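Local coordinates for structural protein VP1 (Trichodysplasia spinulosa-associated polyomavirus, PDB 4U60), which builds the pentameric units of the viral coat from a jelly-roll fold and engages sialylated glycans such as the GM1 oligosaccharide on its surface, at residues D56-T61 with Y149-S154; P66-A71 with F186-W191; E141-T146 with H175-L180. All coordinates share one frame; numbering follows the deposited sequence.

From the N terminus, the chain leaves strand 12-29 for a long loop that carries residues 56-61 and then runs into strand 69-74 through residues 66-71. It next passes through strands 86-99 and 129-136 to residues 141-146, makes the loop 149-154, returns through 175-180 and ends this circuit at 186-191. Contact 3 closes the shortest loop, with 28 residues between its segments, and lies wholly within the larger one closed by contact 2. Contact 1 crosses both, its segments alternating with theirs. Contact 1 ties the glycan-binding loop to loop 149-154, contact 3 pairs two strands of the small sheet, and contact 2 joins loop 186-191 to the lead-in of strand 69-74.

Contact 1: residues D56-T61 with Y149-S154; sequences DQDKPT and YRTDYS. With SIA (N-acetyl-alpha-neuraminic acid), chain G.
Asp58 and Lys59 meet Thr151 and Asp152 where two loops of the jelly-roll VP1 subunit run side by side at the sialic acid site. Packing is tightest along the backbones. Asp152 N donates to Asp58 O at 2.9 Å, nearly straight at 169°, and Lys59 CA sets its hydrogen toward Asp152 O. Beside them Pro60 CD rests 3.7 Å from Thr151 CG2, their side chains crossing at about a right angle. Asp58 OD2 and Thr151 OG1 share a donating water, and Asn148 bonds both, through ND2 and O; Asp58 OD1 is hydrogen-bonded to His109 of the second subunit. The Lys59 side is looser. Its extended chain lies alongside Asp152, and the ammonium stops short of a salt bridge; a water joins Lys59 NZ, Asp152 OD2 and Ser154 OG. Asp152 OD1 is gripped twice by Ser154, from N in an Asx turn and from OG. Arg150 CD merely brushes Asp56, and the Arg150 guanidinium forms a salt bridge with Asp41 of the second subunit. The Lys59 backbone bonds the sugar, alongside Thr50, Val51 and, from the second subunit, Arg114: Lys59 N donates to O10 of the sialic acid at 3.0 Å, and Lys59 O accepts from O4 at 2.6 Å.

Contact 2: residues P66-A71 with F186-W191; sequences PTYSTA and FPVECW
Val188, in the conformer described, sets one methyl, CG1, over the face of the Tyr68 ring, and this bump against a flat wall is the main feature of the contact. CG1 stands 3.3 Å from the ring centroid and only 7° off the ring normal, a CH-pi contact in which all six ring carbons lie at similar distances from the methyl. It is placed there anti to the carbonyl carbon (chi1 -53°). The other methyl, CG2, lies loosely, 4.4 Å from Pro66 CB. The phenol reaches across the turn to its far side: Tyr68 OH donates to Trp191 O at 2.7 Å, and that oxygen lies at the ring edge, in its plane. Tyr68 CE2 and CD2 fit against the CB atoms of Trp191 and Phe186, so the ring fills the hollow between the two ends of the turn.

The backbones form a single beta bridge, Thr67 with Pro187, on the segment leading into strand 69-74 of the jelly-roll sheet. Val188 N donates to Pro66 O and Tyr68 N to Phe186 O, on either side of the bridge. Between these bonds, Thr67 CB leans on Phe186 O at 3.3 Å, and its methyl CG2 lies over the Phe186-Pro187 peptide. Two waters plug the margins, one linking Pro66 O to Glu189 N, the other Tyr68 O to Phe186 N. Both Tyr68 and Val188 also pack on Cys247 of strand 241-254. Val106 of the second subunit covers Val188 further, and Ser103 OG of that subunit is hydrogen-bonded to Val188 O and Trp191 O, bringing the turn to the subunit interface. Within the turn, Phe186 CD2 rides over a face of the Trp191 ring, offset toward its rim.

Contact 3: residues E141-T146 with H175-L180; sequences ELQFLT and HYKQKL
Phe144 and Tyr176 touch through their CB atoms, 3.6 Å apart, and their rings are set obliquely, the planes turned 33° from each other and the centroids 5.9 Å apart. The two CG atoms take different settings: that of Phe144 is anti to its backbone N (chi1 -171°), that of Tyr176 anti to its carbonyl carbon. Phe144 N donates to Tyr176 O. The antiparallel pairing continues through Leu142 and Gln178, a hydrogen-bonded pair in which each N-H meets the other's carbonyl oxygen from above the carbonyl plane.

Leu142 and Gln178 share one face of the sheet. Leu142 CD1 extends past Gln178 to Leu180 CB at 4.0 Å, their side chains crossing at a slant, whereas the Gln178 amide curls back so that OE1 accepts from Lys179 N in the carbonyl plane, on a lone pair. Glu141, Gln143, Lys177 and Lys179 start from the other face. The Gln143 chain bends at chi2 (66°), which sets CD to one side; OE1 lies 3.3 Å from Lys177 CE, while NE2 donates to Phe144 O and also to Asn173 O. Glu141 and Lys179 run alongside each other with their charges 4.5 Å apart (OE2 to NZ), short of a salt bridge; Glu141 OE1 takes the backbone N of Asn198, and Lys177 NZ pairs with Asp194.

Strand 141-144 is the middle of a small three-stranded antiparallel sheet, flanked by strand 177-179 and by strand 191-193, whose Trp191 packs on Leu142 and meets the Phe144 ring edge-to-face.

Contact 1: residues D56-T61 with Y149-S154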
loop_
_atom_site.group_PDB
_atom_site.type_symbol
_atom_site.label_atom_id
_atom_site.label_comp_id
_atom_site.label_asym_id
_atom_site.label_seq_id
_atom_site.Cartn_x
_atom_site.Cartn_y
_atom_site.Cartn_z
ATOM N N ASP C 56 11.397 32.799 -16.091
ATOM C CA ASP C 56 11.297 33.521 -17.369
ATOM C C ASP C 56 12.405 33.176 -18.372
ATOM O O ASP C 56 12.496 33.791 -19.433
ATOM C CB ASP C 56 11.237 35.033 -17.134
ATOM C CG ASP C 56 12.522 35.611 -16.562
ATOM O OD1 ASP C 56 13.283 34.855 -15.915
ATOM O OD2 ASP C 56 12.734 36.843 -16.717
ATOM N N GLN C 57 13.240 32.198 -18.025
ATOM C CA GLN C 57 14.243 31.654 -18.931
ATOM C C GLN C 57 14.165 30.134 -18.875
ATOM O O GLN C 57 15.173 29.428 -18.755
ATOM C CB GLN C 57 15.641 32.158 -18.528
ATOM C CG GLN C 57 15.791 33.669 -18.571
ATOM C CD GLN C 57 15.700 34.247 -19.980
ATOM O OE1 GLN C 57 15.983 33.561 -20.975
ATOM N NE2 GLN C 57 15.334 35.519 -20.077
ATOM N N ASP C 58 12.941 29.620 -18.929
ATOM C CA ASP C 58 12.682 28.191 -18.826
ATOM C C ASP C 58 12.409 27.677 -20.232
ATOM O O ASP C 58 11.294 27.764 -20.732
ATOM C CB ASP C 58 11.515 27.964 -17.868
ATOM C CG ASP C 58 11.282 26.520 -17.529
ATOM O OD1 ASP C 58 11.884 25.603 -18.132
ATOM O OD2 ASP C 58 10.439 26.294 -16.622
ATOM N N LYS C 59 13.470 27.203 -20.872
ATOM C CA LYS C 59 13.447 26.801 -22.268
ATOM C C LYS C 59 14.064 25.409 -22.375
ATOM O O LYS C 59 15.280 25.269 -22.510
ATOM C CB LYS C 59 14.224 27.808 -23.100
ATOM C CG LYS C 59 14.119 27.574 -24.588
ATOM C CD LYS C 59 14.834 28.674 -25.337
ATOM C CE LYS C 59 14.815 28.387 -26.832
ATOM N NZ LYS C 59 15.398 29.492 -27.627
ATOM N N PRO C 60 13.227 24.378 -22.289
ATOM C CA PRO C 60 13.801 23.036 -22.380
ATOM C C PRO C 60 14.531 22.798 -23.679
ATOM O O PRO C 60 14.135 23.310 -24.731
ATOM C CB PRO C 60 12.577 22.102 -22.253
ATOM C CG PRO C 60 11.382 22.983 -22.446
ATOM C CD PRO C 60 11.773 24.349 -22.027
ATOM N N THR C 61 15.632 22.054 -23.607
ATOM C CA THR C 61 16.368 21.719 -24.804
ATOM C C THR C 61 15.534 20.771 -25.661
ATOM O O THR C 61 14.598 20.091 -25.182
ATOM C CB THR C 61 17.712 21.059 -24.463
ATOM O OG1 THR C 61 17.492 19.877 -23.686
ATOM C CG2 THR C 61 18.597 22.030 -23.673
ATOM N N TYR C 149 3.657 28.944 -16.669
ATOM C CA TYR C 149 3.040 29.489 -17.878
ATOM C C TYR C 149 4.036 30.018 -18.878
ATOM O O TYR C 149 3.739 30.090 -20.073
ATOM C CB TYR C 149 2.022 30.581 -17.534
ATOM C CG TYR C 149 2.571 31.963 -17.209
ATOM C CD1 TYR C 149 2.908 32.313 -15.908
ATOM C CD2 TYR C 149 2.719 32.933 -18.204
ATOM C CE1 TYR C 149 3.409 33.579 -15.590
ATOM C CE2 TYR C 149 3.211 34.201 -17.908
ATOM C CZ TYR C 149 3.536 34.528 -16.596
ATOM O OH TYR C 149 4.022 35.784 -16.305
ATOM N N ARG C 150 5.210 30.410 -18.402
ATOM C CA ARG C 150 6.235 31.003 -19.245
ATOM C C ARG C 150 7.112 30.019 -20.028
ATOM O O ARG C 150 7.985 30.445 -20.796
ATOM C CB ARG C 150 7.181 31.836 -18.384
ATOM C CG ARG C 150 6.539 32.919 -17.529
ATOM C CD ARG C 150 7.617 33.472 -16.570
ATOM N NE ARG C 150 7.150 34.506 -15.635
ATOM C CZ ARG C 150 7.140 35.825 -15.894
ATOM N NH1 ARG C 150 7.567 36.302 -17.062
ATOM N NH2 ARG C 150 6.698 36.688 -14.982
ATOM N N THR C 151 6.925 28.725 -19.827
ATOM C CA THR C 151 7.786 27.749 -20.509
ATOM C C THR C 151 7.835 28.021 -22.017
ATOM O O THR C 151 6.793 28.166 -22.655
ATOM C CB THR C 151 7.322 26.307 -20.284
ATOM O OG1 THR C 151 7.037 26.100 -18.893
ATOM C CG2 THR C 151 8.403 25.328 -20.720
ATOM N N ASP C 152 9.057 28.061 -22.543
ATOM C CA ASP C 152 9.339 28.404 -23.934
ATOM C C ASP C 152 9.741 27.112 -24.639
ATOM O O ASP C 152 10.794 26.550 -24.353
ATOM C CB ASP C 152 10.484 29.420 -23.938
ATOM C CG ASP C 152 10.994 29.778 -25.328
ATOM O OD1 ASP C 152 10.517 29.260 -26.352
ATOM O OD2 ASP C 152 11.947 30.581 -25.361
ATOM N N TYR C 153 8.881 26.642 -25.536
ATOM C CA TYR C 153 9.077 25.387 -26.265
ATOM C C TYR C 153 9.749 25.573 -27.626
ATOM O O TYR C 153 9.830 24.618 -28.426
ATOM C CB TYR C 153 7.719 24.682 -26.446
ATOM C CG TYR C 153 7.104 24.280 -25.127
ATOM C CD1 TYR C 153 7.589 23.187 -24.416
ATOM C CD2 TYR C 153 6.055 24.997 -24.570
ATOM C CE1 TYR C 153 7.043 22.821 -23.195
ATOM C CE2 TYR C 153 5.486 24.629 -23.355
ATOM C CZ TYR C 153 5.994 23.542 -22.655
ATOM O OH TYR C 153 5.449 23.177 -21.434
ATOM N N SER C 154 10.281 26.767 -27.891
ATOM C CA SER C 154 10.796 27.073 -29.234
ATOM C C SER C 154 12.116 26.394 -29.633
ATOM O O SER C 154 12.534 26.530 -30.792
ATOM C CB SER C 154 10.897 28.580 -29.431
ATOM O OG SER C 154 11.910 29.141 -28.634
HETATM C C1 SIA G . 21.586 24.561 -22.522
HETATM C C2 SIA G . 21.194 25.956 -22.054
HETATM C C3 SIA G . 19.889 26.392 -22.729
HETATM C C4 SIA G . 18.620 25.754 -22.146
HETATM C C5 SIA G . 18.621 25.767 -20.623
HETATM C C6 SIA G . 19.954 25.232 -20.099
HETATM C C7 SIA G . 20.093 25.225 -18.576
HETATM C C8 SIA G . 21.503 24.812 -18.124
HETATM C C9 SIA G . 21.565 24.270 -16.685
HETATM C C10 SIA G . 16.390 25.464 -19.608
HETATM C C11 SIA G . 15.375 24.491 -19.047
HETATM N N5 SIA G . 17.537 24.947 -20.062
HETATM O O1A SIA G . 21.377 24.230 -23.719
HETATM O O1B SIA G . 22.135 23.751 -21.731
HETATM O O4 SIA G . 17.511 26.518 -22.687
HETATM O O6 SIA G . 21.035 26.029 -20.638
HETATM O O7 SIA G . 19.756 26.496 -18.039
HETATM O O8 SIA G . 22.000 23.799 -18.986
HETATM O O9 SIA G . 21.062 22.915 -16.619
HETATM O O10 SIA G . 16.142 26.655 -19.674
HETATM O O HOH W 1 8.430 24.543 -17.117
HETATM O O HOH W 2 10.595 31.057 -19.723
HETATM O O HOH W 3 13.362 31.634 -27.282
HETATM O O HOH W 4 12.292 24.842 -25.916
#

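Contact 2: residues P66-A71 with F186-W191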
loop_
_atom_site.group_PDB
_atom_site.type_symbol
_atom_site.label_atom_id
_atom_site.label_comp_id
_atom_site.label_asym_id
_atom_site.label_seq_id
_atom_site.Cartn_x
_atom_site.Cartn_y
_atom_site.Cartn_z
ATOM N N PRO C 66 9.307 14.403 -22.374
ATOM C CA PRO C 66 8.427 13.327 -22.811
ATOM C C PRO C 66 7.121 13.806 -23.444
ATOM O O PRO C 66 6.571 14.835 -23.031
ATOM C CB PRO C 66 8.151 12.570 -21.516
ATOM C CG PRO C 66 9.368 12.810 -20.687
ATOM C CD PRO C 66 9.804 14.198 -21.008
ATOM N N THR C 67 6.632 13.039 -24.422
ATOM C CA THR C 67 5.385 13.336 -25.104
ATOM C C THR C 67 4.498 12.094 -25.091
ATOM O O THR C 67 4.955 10.989 -24.758
ATOM C CB THR C 67 5.616 13.788 -26.555
ATOM O OG1 THR C 67 6.468 12.855 -27.220
ATOM C CG2 THR C 67 6.255 15.163 -26.589
ATOM N N TYR C 68 3.228 12.277 -25.395
ATOM C CA TYR C 68 2.307 11.138 -25.520
ATOM C C TYR C 68 2.594 10.301 -26.753
ATOM O O TYR C 68 2.917 10.821 -27.843
ATOM C CB TYR C 68 0.853 11.590 -25.534
ATOM C CG TYR C 68 0.394 12.205 -24.228
ATOM C CD1 TYR C 68 0.116 11.396 -23.140
ATOM C CD2 TYR C 68 0.286 13.577 -24.069
ATOM C CE1 TYR C 68 -0.318 11.933 -21.939
ATOM C CE2 TYR C 68 -0.125 14.133 -22.874
ATOM C CZ TYR C 68 -0.408 13.299 -21.797
ATOM O OH TYR C 68 -0.815 13.830 -20.592
ATOM N N SER C 69 2.497 8.981 -26.586
ATOM C CA SER C 69 2.407 8.083 -27.712
ATOM C C SER C 69 0.953 7.989 -28.145
ATOM O O SER C 69 0.054 7.985 -27.314
ATOM C CB SER C 69 2.888 6.698 -27.315
ATOM O OG SER C 69 4.240 6.744 -26.871
ATOM N N THR C 70 0.711 7.858 -29.441
ATOM C CA THR C 70 -0.647 7.696 -29.925
ATOM C C THR C 70 -0.670 7.101 -31.336
ATOM O O THR C 70 0.275 7.237 -32.119
ATOM C CB THR C 70 -1.427 9.031 -29.892
ATOM O OG1 THR C 70 -2.837 8.787 -30.019
ATOM C CG2 THR C 70 -0.976 9.978 -30.993
ATOM N N ALA C 71 -1.769 6.422 -31.623
ATOM C CA ALA C 71 -2.030 5.882 -32.961
ATOM C C ALA C 71 -3.521 5.843 -33.218
ATOM O O ALA C 71 -4.330 5.691 -32.281
ATOM C CB ALA C 71 -1.471 4.470 -33.103
ATOM N N PHE C 186 2.996 16.042 -28.386
ATOM C CA PHE C 186 2.271 16.759 -27.338
ATOM C C PHE C 186 2.923 16.498 -25.978
ATOM O O PHE C 186 2.876 15.362 -25.479
ATOM C CB PHE C 186 0.813 16.274 -27.310
ATOM C CG PHE C 186 -0.026 16.765 -28.452
ATOM C CD1 PHE C 186 0.039 16.165 -29.703
ATOM C CD2 PHE C 186 -0.884 17.846 -28.280
ATOM C CE1 PHE C 186 -0.755 16.633 -30.753
ATOM C CE2 PHE C 186 -1.672 18.299 -29.322
ATOM C CZ PHE C 186 -1.599 17.704 -30.562
ATOM N N PRO C 187 3.565 17.531 -25.388
ATOM C CA PRO C 187 4.263 17.264 -24.118
ATOM C C PRO C 187 3.330 16.889 -22.993
ATOM O O PRO C 187 2.274 17.505 -22.789
ATOM C CB PRO C 187 4.949 18.593 -23.806
ATOM C CG PRO C 187 5.148 19.233 -25.144
ATOM C CD PRO C 187 3.886 18.872 -25.900
ATOM N N VAL C 188 3.738 15.894 -22.220
ATOM C CA VAL C 188 2.871 15.499 -21.098
ATOM C C VAL C 188 2.895 16.548 -20.000
ATOM O O VAL C 188 1.887 16.707 -19.292
ATOM C CB VAL C 188 3.101 14.078 -20.539
ATOM C CG1 VAL C 188 3.037 13.050 -21.665
ATOM C CG2 VAL C 188 4.388 13.980 -19.705
ATOM N N GLU C 189 3.972 17.330 -19.904
ATOM C CA GLU C 189 4.067 18.343 -18.853
ATOM C C GLU C 189 3.031 19.451 -18.980
ATOM O O GLU C 189 2.792 20.155 -18.017
ATOM C CB GLU C 189 5.452 18.996 -18.826
ATOM C CG GLU C 189 5.772 19.887 -20.003
ATOM C CD GLU C 189 7.114 20.568 -19.866
ATOM O OE1 GLU C 189 8.071 19.896 -19.454
ATOM O OE2 GLU C 189 7.220 21.769 -20.159
ATOM N N CYS C 190 2.439 19.632 -20.162
ATOM C CA CYS C 190 1.491 20.744 -20.349
ATOM C C CYS C 190 0.146 20.355 -20.917
ATOM O O CYS C 190 -0.729 21.214 -21.024
ATOM C CB CYS C 190 2.133 21.870 -21.151
ATOM S SG CYS C 190 2.609 21.431 -22.829
ATOM N N TRP C 191 -0.031 19.084 -21.264
ATOM C CA TRP C 191 -1.315 18.602 -21.768
ATOM C C TRP C 191 -1.776 17.414 -20.951
ATOM O O TRP C 191 -1.018 16.467 -20.759
ATOM C CB TRP C 191 -1.231 18.132 -23.221
ATOM C CG TRP C 191 -0.897 19.196 -24.242
ATOM C CD1 TRP C 191 0.257 19.297 -24.976
ATOM C CD2 TRP C 191 -1.745 20.278 -24.685
ATOM N NE1 TRP C 191 0.198 20.385 -25.813
ATOM C CE2 TRP C 191 -1.032 20.986 -25.675
ATOM C CE3 TRP C 191 -3.029 20.704 -24.342
ATOM C CZ2 TRP C 191 -1.564 22.104 -26.319
ATOM C CZ3 TRP C 191 -3.562 21.804 -24.967
ATOM C CH2 TRP C 191 -2.827 22.496 -25.957
HETATM O O HOH W 5 6.591 16.656 -20.999
HETATM O O HOH W 6 2.117 13.251 -28.728
#

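Contact 3: residues E141-T146 with H175-L180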
loop_
_atom_site.group_PDB
_atom_site.type_symbol
_atom_site.label_atom_id
_atom_site.label_comp_id
_atom_site.label_asym_id
_atom_site.label_seq_id
_atom_site.Cartn_x
_atom_site.Cartn_y
_atom_site.Cartn_z
ATOM N N GLU C 141 -9.154 14.045 -26.111
ATOM C CA GLU C 141 -9.342 15.476 -25.996
ATOM C C GLU C 141 -8.503 15.968 -24.823
ATOM O O GLU C 141 -8.518 15.377 -23.757
ATOM C CB GLU C 141 -10.826 15.807 -25.863
ATOM C CG GLU C 141 -11.542 15.594 -27.188
ATOM C CD GLU C 141 -13.046 15.404 -27.078
ATOM O OE1 GLU C 141 -13.490 14.537 -26.294
ATOM O OE2 GLU C 141 -13.778 16.087 -27.851
ATOM N N LEU C 142 -7.752 17.036 -25.069
ATOM C CA LEU C 142 -6.729 17.521 -24.138
ATOM C C LEU C 142 -7.072 18.895 -23.572
ATOM O O LEU C 142 -7.694 19.732 -24.253
ATOM C CB LEU C 142 -5.380 17.634 -24.842
ATOM C CG LEU C 142 -4.791 16.350 -25.434
ATOM C CD1 LEU C 142 -3.554 16.674 -26.260
ATOM C CD2 LEU C 142 -4.475 15.331 -24.345
ATOM N N GLN C 143 -6.605 19.106 -22.349
ATOM C CA GLN C 143 -6.649 20.386 -21.634
ATOM C C GLN C 143 -5.213 20.808 -21.384
ATOM O O GLN C 143 -4.386 20.007 -20.961
ATOM C CB GLN C 143 -7.393 20.239 -20.307
ATOM C CG GLN C 143 -7.294 21.432 -19.361
ATOM C CD GLN C 143 -7.981 22.664 -19.904
ATOM O OE1 GLN C 143 -9.139 22.612 -20.337
ATOM N NE2 GLN C 143 -7.265 23.773 -19.923
ATOM N N PHE C 144 -4.889 22.057 -21.678
ATOM C CA PHE C 144 -3.576 22.601 -21.339
ATOM C C PHE C 144 -3.545 22.954 -19.854
ATOM O O PHE C 144 -4.449 23.620 -19.333
ATOM C CB PHE C 144 -3.315 23.855 -22.174
ATOM C CG PHE C 144 -1.913 24.387 -22.085
ATOM C CD1 PHE C 144 -0.900 23.824 -22.821
ATOM C CD2 PHE C 144 -1.617 25.464 -21.263
ATOM C CE1 PHE C 144 0.393 24.316 -22.771
ATOM C CE2 PHE C 144 -0.325 25.966 -21.202
ATOM C CZ PHE C 144 0.676 25.370 -21.918
ATOM N N LEU C 145 -2.485 22.537 -19.171
ATOM C CA LEU C 145 -2.233 22.970 -17.786
ATOM C C LEU C 145 -0.773 22.746 -17.484
ATOM O O LEU C 145 -0.254 21.657 -17.731
ATOM C CB LEU C 145 -3.125 22.234 -16.782
ATOM C CG LEU C 145 -3.101 22.792 -15.356
ATOM C CD1 LEU C 145 -4.404 22.515 -14.631
ATOM C CD2 LEU C 145 -1.930 22.292 -14.544
ATOM N N THR C 146 -0.097 23.778 -16.986
ATOM C CA THR C 146 1.345 23.744 -16.811
ATOM C C THR C 146 1.776 24.242 -15.440
ATOM O O THR C 146 1.105 25.069 -14.808
ATOM C CB THR C 146 2.071 24.597 -17.882
ATOM O OG1 THR C 146 3.490 24.548 -17.669
ATOM C CG2 THR C 146 1.592 26.052 -17.873
ATOM N N HIS C 175 -10.041 27.871 -22.480
ATOM C CA HIS C 175 -9.713 28.376 -23.819
ATOM C C HIS C 175 -8.457 27.755 -24.398
ATOM O O HIS C 175 -8.107 28.038 -25.538
ATOM C CB HIS C 175 -9.560 29.895 -23.771
ATOM C CG HIS C 175 -10.835 30.591 -23.457
ATOM N ND1 HIS C 175 -11.191 30.998 -22.190
ATOM C CD2 HIS C 175 -11.869 30.917 -24.269
ATOM C CE1 HIS C 175 -12.383 31.566 -22.239
ATOM N NE2 HIS C 175 -12.809 31.541 -23.489
ATOM N N TYR C 176 -7.749 26.940 -23.614
ATOM C CA TYR C 176 -6.512 26.296 -24.056
ATOM C C TYR C 176 -6.716 24.769 -24.099
ATOM O O TYR C 176 -6.470 24.045 -23.120
ATOM C CB TYR C 176 -5.359 26.638 -23.103
ATOM C CG TYR C 176 -4.801 28.040 -23.183
ATOM C CD1 TYR C 176 -5.490 29.121 -22.667
ATOM C CD2 TYR C 176 -3.547 28.273 -23.749
ATOM C CE1 TYR C 176 -4.980 30.405 -22.745
ATOM C CE2 TYR C 176 -3.011 29.547 -23.813
ATOM C CZ TYR C 176 -3.720 30.615 -23.311
ATOM O OH TYR C 176 -3.194 31.890 -23.386
ATOM N N LYS C 177 -7.207 24.288 -25.230
ATOM C CA LYS C 177 -7.496 22.870 -25.423
ATOM C C LYS C 177 -6.873 22.380 -26.733
ATOM O O LYS C 177 -6.351 23.176 -27.527
ATOM C CB LYS C 177 -9.012 22.647 -25.392
ATOM C CG LYS C 177 -9.630 22.904 -24.021
ATOM C CD LYS C 177 -11.111 22.610 -23.957
ATOM C CE LYS C 177 -11.635 22.745 -22.533
ATOM N NZ LYS C 177 -12.958 22.096 -22.421
ATOM N N GLN C 178 -6.907 21.067 -26.951
ATOM C CA GLN C 178 -6.332 20.447 -28.150
ATOM C C GLN C 178 -6.877 19.035 -28.232
ATOM O O GLN C 178 -7.631 18.605 -27.363
ATOM C CB GLN C 178 -4.796 20.426 -28.112
ATOM C CG GLN C 178 -4.108 21.422 -29.042
ATOM C CD GLN C 178 -4.160 20.978 -30.495
ATOM O OE1 GLN C 178 -4.865 20.025 -30.851
ATOM N NE2 GLN C 178 -3.397 21.662 -31.351
ATOM N N LYS C 179 -6.489 18.339 -29.289
ATOM C CA LYS C 179 -6.771 16.917 -29.448
ATOM C C LYS C 179 -5.471 16.219 -29.771
ATOM O O LYS C 179 -4.649 16.748 -30.506
ATOM C CB LYS C 179 -7.756 16.681 -30.591
ATOM C CG LYS C 179 -9.133 17.249 -30.304
ATOM C CD LYS C 179 -10.149 16.864 -31.345
ATOM C CE LYS C 179 -11.513 17.410 -30.972
ATOM N NZ LYS C 179 -12.495 17.103 -32.030
ATOM N N LEU C 180 -5.298 15.030 -29.220
ATOM C CA LEU C 180 -4.081 14.251 -29.404
ATOM C C LEU C 180 -4.107 13.566 -30.765
ATOM O O LEU C 180 -4.602 12.443 -30.914
ATOM C CB LEU C 180 -3.934 13.238 -28.279
ATOM C CG LEU C 180 -2.697 12.320 -28.272
ATOM C CD1 LEU C 180 -1.415 13.099 -28.515
ATOM C CD2 LEU C 180 -2.617 11.522 -26.979
#